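Local structure of staphylococcal enterotoxin-like toxin (Staphylococcus aureus, 4DXF) at residues 19-29 and 139-150. The protein belongs to the staphylococcal superantigen-like toxins and probably binds sialylated or related glycans on host cells. Sequence-based numbering, arbitrary orientation.
Sequences LRAYYTKPSLE and KELDFKLRKQLI
Helix 138-153 of the beta-grasp domain packs against the end of helix 17-22 and the turn that leads to strand 28-31 of the OB-fold. Y23 touches the long helix most. Its ring is sandwiched: R146 CD lies over the centre of one face, 3.4 Å from the centroid, and Y22 CD2 covers the opposite face. The R146 guanidinium runs almost parallel to the ring, the ring and guanidinium planes being 12° apart, and Y23 OH sits above it. Y23 OH donates to the syn lone pair of D142 OD2 at 2.5 Å and is also hydrogen-bonded to L182 N. R146 grips D142 OD1 side-on with NE and NH2, which fixes the carboxylate. F143 and Y22 form an offset edge-to-face pair, the edge of F143 toward the face of Y22, planes at 88°. I150 CD1 meets Y23 CB at 3.6 Å. Its CG2 lies over one face of the R20 guanidinium. K147, bent at chi3 (-89°), brings NZ to K25 O at 2.7 Å. K144 NZ bridges E29 OE2 (2.7 Å) and E140 OE2 (2.9 Å), which probably eases the repulsion between the two carboxylates. Such an interface, with the N-terminal segment laid across the long beta-grasp helix, is characteristic of the two-domain superantigen fold.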
ATOM      1  N   LEU A  19      -7.507  12.485   3.784  1.00 29.99           N
ATOM      2  CA  LEU A  19      -6.728  11.296   4.152  1.00 29.40           C
ATOM      3  C   LEU A  19      -7.609  10.200   4.685  1.00 29.98           C
ATOM      4  O   LEU A  19      -7.360   9.056   4.389  1.00 30.13           O
ATOM      5  CB  LEU A  19      -5.630  11.549   5.178  1.00 29.19           C
ATOM      6  CG  LEU A  19      -4.377  12.291   4.740  1.00 27.62           C
ATOM      7  CD1 LEU A  19      -3.678  12.925   5.904  1.00 29.34           C
ATOM      8  CD2 LEU A  19      -3.402  11.450   3.896  1.00 30.24           C
ATOM      9  N   ARG A  20      -8.620  10.511   5.498  1.00 29.18           N
ATOM     10  CA  ARG A  20      -9.475   9.480   6.019  1.00 30.15           C
ATOM     11  C   ARG A  20     -10.287   8.865   4.861  1.00 30.50           C
ATOM     12  O   ARG A  20     -10.579   7.660   4.881  1.00 31.04           O
ATOM     13  CB  ARG A  20     -10.447  10.037   7.054  1.00 30.59           C
ATOM     14  CG  ARG A  20     -11.105   8.993   7.887  1.00 29.48           C
ATOM     15  CD  ARG A  20     -12.062   9.626   8.945  1.00 34.42           C
ATOM     16  NE  ARG A  20     -12.437   8.560   9.878  1.00 33.67           N
ATOM     17  CZ  ARG A  20     -13.303   7.598   9.569  1.00 38.12           C
ATOM     18  NH1 ARG A  20     -13.947   7.604   8.402  1.00 36.70           N
ATOM     19  NH2 ARG A  20     -13.540   6.628  10.436  1.00 39.56           N
ATOM     20  N   ALA A  21     -10.663   9.680   3.876  1.00 29.66           N
ATOM     21  CA  ALA A  21     -11.449   9.202   2.747  1.00 30.88           C
ATOM     22  C   ALA A  21     -10.594   8.201   1.973  1.00 29.70           C
ATOM     23  O   ALA A  21     -11.077   7.113   1.604  1.00 31.95           O
ATOM     24  CB  ALA A  21     -11.873  10.387   1.782  1.00 29.24           C
ATOM     25  N   TYR A  22      -9.360   8.571   1.723  1.00 28.00           N
ATOM     26  CA  TYR A  22      -8.523   7.815   0.765  1.00 25.98           C
ATOM     27  C   TYR A  22      -8.280   6.459   1.395  1.00 25.36           C
ATOM     28  O   TYR A  22      -8.480   5.391   0.745  1.00 24.43           O
ATOM     29  CB  TYR A  22      -7.211   8.532   0.480  1.00 26.46           C
ATOM     30  CG  TYR A  22      -6.358   7.735  -0.493  1.00 23.97           C
ATOM     31  CD1 TYR A  22      -6.715   7.660  -1.833  1.00 28.30           C
ATOM     32  CD2 TYR A  22      -5.293   6.976  -0.035  1.00 26.76           C
ATOM     33  CE1 TYR A  22      -5.945   6.875  -2.728  1.00 30.47           C
ATOM     34  CE2 TYR A  22      -4.524   6.183  -0.914  1.00 24.25           C
ATOM     35  CZ  TYR A  22      -4.844   6.147  -2.244  1.00 30.81           C
ATOM     36  OH  TYR A  22      -4.070   5.339  -3.112  1.00 27.04           O
ATOM     37  N   TYR A  23      -7.896   6.481   2.668  1.00 23.47           N
ATOM     38  CA  TYR A  23      -7.475   5.235   3.358  1.00 24.01           C
ATOM     39  C   TYR A  23      -8.610   4.350   3.904  1.00 23.72           C
ATOM     40  O   TYR A  23      -8.361   3.329   4.541  1.00 24.71           O
ATOM     41  CB  TYR A  23      -6.387   5.540   4.363  1.00 23.81           C
ATOM     42  CG  TYR A  23      -5.005   5.861   3.756  1.00 23.98           C
ATOM     43  CD1 TYR A  23      -4.252   4.851   3.150  1.00 21.63           C
ATOM     44  CD2 TYR A  23      -4.507   7.162   3.715  1.00 23.03           C
ATOM     45  CE1 TYR A  23      -3.003   5.105   2.596  1.00 20.00           C
ATOM     46  CE2 TYR A  23      -3.255   7.442   3.210  1.00 23.02           C
ATOM     47  CZ  TYR A  23      -2.501   6.383   2.573  1.00 22.99           C
ATOM     48  OH  TYR A  23      -1.283   6.610   2.053  1.00 20.15           O
ATOM     49  N   THR A  24      -9.850   4.712   3.589  1.00 23.84           N
ATOM     50  CA  THR A  24     -10.991   3.850   3.855  1.00 25.64           C
ATOM     51  C   THR A  24     -11.611   3.307   2.555  1.00 24.00           C
ATOM     52  O   THR A  24     -12.637   2.641   2.584  1.00 23.96           O
ATOM     53  CB  THR A  24     -12.076   4.574   4.760  1.00 24.71           C
ATOM     54  OG1 THR A  24     -12.412   5.840   4.186  1.00 27.73           O
ATOM     55  CG2 THR A  24     -11.485   4.757   6.127  1.00 27.37           C
ATOM     56  N   LYS A  25     -11.005   3.677   1.429  1.00 25.38           N
ATOM     57  CA  LYS A  25     -11.361   3.133   0.110  1.00 26.29           C
ATOM     58  C   LYS A  25     -11.237   1.611   0.109  1.00 25.70           C
ATOM     59  O   LYS A  25     -10.452   1.036   0.879  1.00 23.34           O
ATOM     60  CB  LYS A  25     -10.473   3.730  -0.978  1.00 26.31           C
ATOM     61  CG  LYS A  25     -10.992   5.067  -1.415  1.00 30.41           C
ATOM     62  CD  LYS A  25      -9.918   5.832  -2.083  1.00 32.62           C
ATOM     63  CE  LYS A  25      -9.898   5.706  -3.556  1.00 33.39           C
ATOM     64  NZ  LYS A  25     -11.118   5.944  -4.433  1.00 30.74           N
ATOM     65  N   PRO A  26     -12.104   0.946  -0.669  1.00 26.11           N
ATOM     66  CA  PRO A  26     -11.947  -0.524  -0.725  1.00 25.41           C
ATOM     67  C   PRO A  26     -10.724  -0.888  -1.596  1.00 23.84           C
ATOM     68  O   PRO A  26     -10.340  -0.123  -2.512  1.00 24.46           O
ATOM     69  CB  PRO A  26     -13.269  -1.018  -1.369  1.00 25.90           C
ATOM     70  CG  PRO A  26     -13.769   0.176  -2.213  1.00 28.08           C
ATOM     71  CD  PRO A  26     -13.167   1.461  -1.551  1.00 27.91           C
ATOM     72  N   SER A  27     -10.090  -2.028  -1.284  1.00 22.22           N
ATOM     73  CA  SER A  27      -8.924  -2.530  -2.089  1.00 20.74           C
ATOM     74  C   SER A  27      -9.318  -3.868  -2.728  1.00 19.96           C
ATOM     75  O   SER A  27     -10.294  -4.518  -2.301  1.00 20.00           O
ATOM     76  CB  SER A  27      -7.671  -2.772  -1.274  1.00 18.63           C
ATOM     77  OG  SER A  27      -7.947  -3.652  -0.148  1.00 20.21           O
ATOM     78  N   LEU A  28      -8.565  -4.242  -3.769  1.00 19.80           N
ATOM     79  CA  LEU A  28      -8.822  -5.543  -4.452  1.00 21.01           C
ATOM     80  C   LEU A  28      -7.457  -6.201  -4.549  1.00 20.29           C
ATOM     81  O   LEU A  28      -6.344  -5.566  -4.582  1.00 20.87           O
ATOM     82  CB  LEU A  28      -9.402  -5.323  -5.867  1.00 22.18           C
ATOM     83  CG  LEU A  28     -10.818  -4.716  -6.035  1.00 21.10           C
ATOM     84  CD1 LEU A  28     -11.089  -4.072  -7.398  1.00 27.48           C
ATOM     85  CD2 LEU A  28     -11.901  -5.712  -5.611  1.00 28.89           C
ATOM     86  N   GLU A  29      -7.447  -7.536  -4.616  1.00 20.75           N
ATOM     87  CA  GLU A  29      -6.147  -8.168  -4.668  1.00 20.39           C
ATOM     88  C   GLU A  29      -6.208  -9.211  -5.774  1.00 21.27           C
ATOM     89  O   GLU A  29      -7.100 -10.043  -5.700  1.00 21.23           O
ATOM     90  CB  GLU A  29      -5.846  -8.883  -3.369  1.00 23.61           C
ATOM     91  CG  GLU A  29      -5.434  -7.909  -2.261  1.00 23.79           C
ATOM     92  CD  GLU A  29      -5.167  -8.545  -0.926  1.00 32.68           C
ATOM     93  OE1 GLU A  29      -4.641  -9.682  -0.901  1.00 32.32           O
ATOM     94  OE2 GLU A  29      -5.510  -7.904   0.100  1.00 30.63           O
ATOM     95  N   LYS A 139       2.824   0.077  -1.208  1.00 17.34           N
ATOM     96  CA  LYS A 139       1.481   0.459  -1.415  1.00 19.85           C
ATOM     97  C   LYS A 139       0.577  -0.350  -0.465  1.00 20.77           C
ATOM     98  O   LYS A 139      -0.280   0.227   0.213  1.00 19.15           O
ATOM     99  CB  LYS A 139       1.015   0.293  -2.869  1.00 20.08           C
ATOM    100  CG  LYS A 139      -0.407   0.679  -3.098  1.00 20.04           C
ATOM    101  CD  LYS A 139      -0.883   0.229  -4.458  1.00 18.62           C
ATOM    102  CE  LYS A 139      -2.292   0.725  -4.807  1.00 20.94           C
ATOM    103  NZ  LYS A 139      -2.314   2.285  -4.904  1.00 22.46           N
ATOM    104  N   GLU A 140       0.777  -1.696  -0.444  1.00 18.61           N
ATOM    105  CA  GLU A 140      -0.133  -2.572   0.350  1.00 17.73           C
ATOM    106  C   GLU A 140       0.046  -2.415   1.854  1.00 18.87           C
ATOM    107  O   GLU A 140      -0.951  -2.350   2.603  1.00 20.01           O
ATOM    108  CB  GLU A 140       0.069  -4.074  -0.033  1.00 19.40           C
ATOM    109  CG  GLU A 140      -0.829  -4.974   0.790  1.00 20.97           C
ATOM    110  CD  GLU A 140      -0.767  -6.418   0.340  1.00 23.03           C
ATOM    111  OE1 GLU A 140      -0.222  -6.638  -0.774  1.00 19.66           O
ATOM    112  OE2 GLU A 140      -1.261  -7.334   1.105  1.00 22.16           O
ATOM    113  N   LEU A 141       1.294  -2.355   2.292  1.00 18.37           N
ATOM    114  CA  LEU A 141       1.628  -2.193   3.709  1.00 19.33           C
ATOM    115  C   LEU A 141       1.068  -0.832   4.173  1.00 20.45           C
ATOM    116  O   LEU A 141       0.288  -0.766   5.170  1.00 19.48           O
ATOM    117  CB  LEU A 141       3.119  -2.246   3.918  1.00 20.25           C
ATOM    118  CG  LEU A 141       3.797  -3.602   3.569  1.00 22.74           C
ATOM    119  CD1 LEU A 141       5.252  -3.337   3.407  1.00 25.30           C
ATOM    120  CD2 LEU A 141       3.496  -4.555   4.746  1.00 23.23           C
ATOM    121  N   ASP A 142       1.397   0.194   3.393  1.00 19.55           N
ATOM    122  CA  ASP A 142       0.935   1.543   3.773  1.00 21.17           C
ATOM    123  C   ASP A 142      -0.628   1.593   3.836  1.00 20.79           C
ATOM    124  O   ASP A 142      -1.201   2.040   4.847  1.00 21.36           O
ATOM    125  CB  ASP A 142       1.439   2.537   2.744  1.00 19.96           C
ATOM    126  CG  ASP A 142       0.786   3.956   2.928  1.00 18.62           C
ATOM    127  OD1 ASP A 142       1.211   4.590   3.960  1.00 22.79           O
ATOM    128  OD2 ASP A 142      -0.031   4.409   2.073  1.00 19.45           O
ATOM    129  N   PHE A 143      -1.352   1.048   2.854  1.00 17.45           N
ATOM    130  CA  PHE A 143      -2.768   1.155   2.791  1.00 18.92           C
ATOM    131  C   PHE A 143      -3.458   0.321   3.889  1.00 19.50           C
ATOM    132  O   PHE A 143      -4.334   0.801   4.612  1.00 19.46           O
ATOM    133  CB  PHE A 143      -3.252   0.759   1.438  1.00 18.90           C
ATOM    134  CG  PHE A 143      -4.648   1.129   1.172  1.00 18.96           C
ATOM    135  CD1 PHE A 143      -4.921   2.431   0.682  1.00 19.93           C
ATOM    136  CD2 PHE A 143      -5.752   0.225   1.400  1.00 19.55           C
ATOM    137  CE1 PHE A 143      -6.196   2.833   0.457  1.00 19.11           C
ATOM    138  CE2 PHE A 143      -7.086   0.668   1.114  1.00 19.39           C
ATOM    139  CZ  PHE A 143      -7.270   1.972   0.619  1.00 21.73           C
ATOM    140  N   LYS A 144      -3.092  -0.965   3.996  1.00 17.21           N
ATOM    141  CA  LYS A 144      -3.712  -1.785   4.998  1.00 17.68           C
ATOM    142  C   LYS A 144      -3.459  -1.314   6.418  1.00 19.50           C
ATOM    143  O   LYS A 144      -4.366  -1.416   7.273  1.00 23.33           O
ATOM    144  CB  LYS A 144      -3.191  -3.190   4.849  1.00 18.20           C
ATOM    145  CG  LYS A 144      -3.819  -3.802   3.607  1.00 16.48           C
ATOM    146  CD  LYS A 144      -3.371  -5.320   3.403  1.00 22.53           C
ATOM    147  CE  LYS A 144      -4.356  -5.972   2.376  1.00 22.55           C
ATOM    148  NZ  LYS A 144      -3.923  -7.412   2.184  1.00 21.34           N
ATOM    149  N   LEU A 145      -2.229  -0.851   6.703  1.00 18.29           N
ATOM    150  CA  LEU A 145      -1.877  -0.418   8.053  1.00 18.33           C
ATOM    151  C   LEU A 145      -2.682   0.867   8.358  1.00 19.92           C
ATOM    152  O   LEU A 145      -3.310   0.933   9.424  1.00 18.93           O
ATOM    153  CB  LEU A 145      -0.376  -0.245   8.171  1.00 17.51           C
ATOM    154  CG  LEU A 145       0.465  -1.565   8.367  1.00 17.79           C
ATOM    155  CD1 LEU A 145       1.897  -1.300   8.173  1.00 17.76           C
ATOM    156  CD2 LEU A 145       0.202  -2.089   9.804  1.00 20.31           C
ATOM    157  N   ARG A 146      -2.753   1.828   7.408  1.00 19.27           N
ATOM    158  CA  ARG A 146      -3.557   3.062   7.759  1.00 20.94           C
ATOM    159  C   ARG A 146      -5.031   2.747   7.962  1.00 21.27           C
ATOM    160  O   ARG A 146      -5.647   3.240   8.905  1.00 19.92           O
ATOM    161  CB  ARG A 146      -3.372   4.150   6.702  1.00 19.55           C
ATOM    162  CG  ARG A 146      -1.949   4.614   6.689  1.00 20.97           C
ATOM    163  CD  ARG A 146      -1.865   6.039   6.029  1.00 19.83           C
ATOM    164  NE  ARG A 146      -0.587   6.211   5.363  1.00 18.89           N
ATOM    165  CZ  ARG A 146      -0.044   7.367   5.003  1.00 23.86           C
ATOM    166  NH1 ARG A 146      -0.638   8.541   5.346  1.00 21.54           N
ATOM    167  NH2 ARG A 146       1.071   7.316   4.305  1.00 21.58           N
ATOM    168  N   LYS A 147      -5.640   1.910   7.090  1.00 20.55           N
ATOM    169  CA  LYS A 147      -6.986   1.521   7.250  1.00 20.12           C
ATOM    170  C   LYS A 147      -7.214   0.941   8.616  1.00 20.97           C
ATOM    171  O   LYS A 147      -8.200   1.342   9.272  1.00 22.65           O
ATOM    172  CB  LYS A 147      -7.417   0.492   6.173  1.00 20.56           C
ATOM    173  CG  LYS A 147      -8.872   0.117   6.292  1.00 21.67           C
ATOM    174  CD  LYS A 147      -9.336  -0.833   5.156  1.00 21.77           C
ATOM    175  CE  LYS A 147      -9.823  -0.010   3.956  1.00 28.87           C
ATOM    176  NZ  LYS A 147     -10.276  -0.885   2.838  1.00 29.40           N
ATOM    177  N   GLN A 148      -6.391  -0.009   9.029  1.00 21.52           N
ATOM    178  CA  GLN A 148      -6.490  -0.593  10.367  1.00 22.95           C
ATOM    179  C   GLN A 148      -6.425   0.480  11.472  1.00 24.25           C
ATOM    180  O   GLN A 148      -7.178   0.423  12.487  1.00 24.28           O
ATOM    181  CB  GLN A 148      -5.388  -1.587  10.581  1.00 24.81           C
ATOM    182  CG  GLN A 148      -5.457  -2.243  11.984  1.00 28.36           C
ATOM    183  CD  GLN A 148      -4.177  -3.003  12.316  1.00 33.99           C
ATOM    184  OE1 GLN A 148      -3.580  -3.634  11.443  1.00 33.06           O
ATOM    185  NE2 GLN A 148      -3.749  -2.953  13.587  1.00 33.97           N
ATOM    186  N   LEU A 149      -5.568   1.460  11.276  1.00 21.86           N
ATOM    187  CA  LEU A 149      -5.371   2.481  12.339  1.00 23.39           C
ATOM    188  C   LEU A 149      -6.533   3.410  12.416  1.00 24.39           C
ATOM    189  O   LEU A 149      -6.858   3.915  13.546  1.00 24.48           O
ATOM    190  CB  LEU A 149      -4.057   3.273  12.082  1.00 22.55           C
ATOM    191  CG  LEU A 149      -2.730   2.519  12.274  1.00 21.49           C
ATOM    192  CD1 LEU A 149      -1.603   3.349  11.745  1.00 21.93           C
ATOM    193  CD2 LEU A 149      -2.451   2.069  13.729  1.00 21.57           C
ATOM    194  N   ILE A 150      -7.128   3.715  11.256  1.00 23.98           N
ATOM    195  CA  ILE A 150      -8.395   4.425  11.192  1.00 25.95           C
ATOM    196  C   ILE A 150      -9.482   3.669  11.941  1.00 27.77           C
ATOM    197  O   ILE A 150     -10.168   4.248  12.811  1.00 26.45           O
ATOM    198  CB  ILE A 150      -8.827   4.753   9.733  1.00 25.79           C
ATOM    199  CG1 ILE A 150      -7.758   5.652   9.093  1.00 24.09           C
ATOM    200  CG2 ILE A 150     -10.294   5.283   9.672  1.00 27.85           C
ATOM    201  CD1 ILE A 150      -7.953   5.888   7.557  1.00 21.74           C
TER
HETATM  202  O   HOH W   1      -2.630   3.202  -2.416  1.00 27.52           O
HETATM  203  O   HOH W   2      -7.729  -2.648   2.330  1.00 24.31           O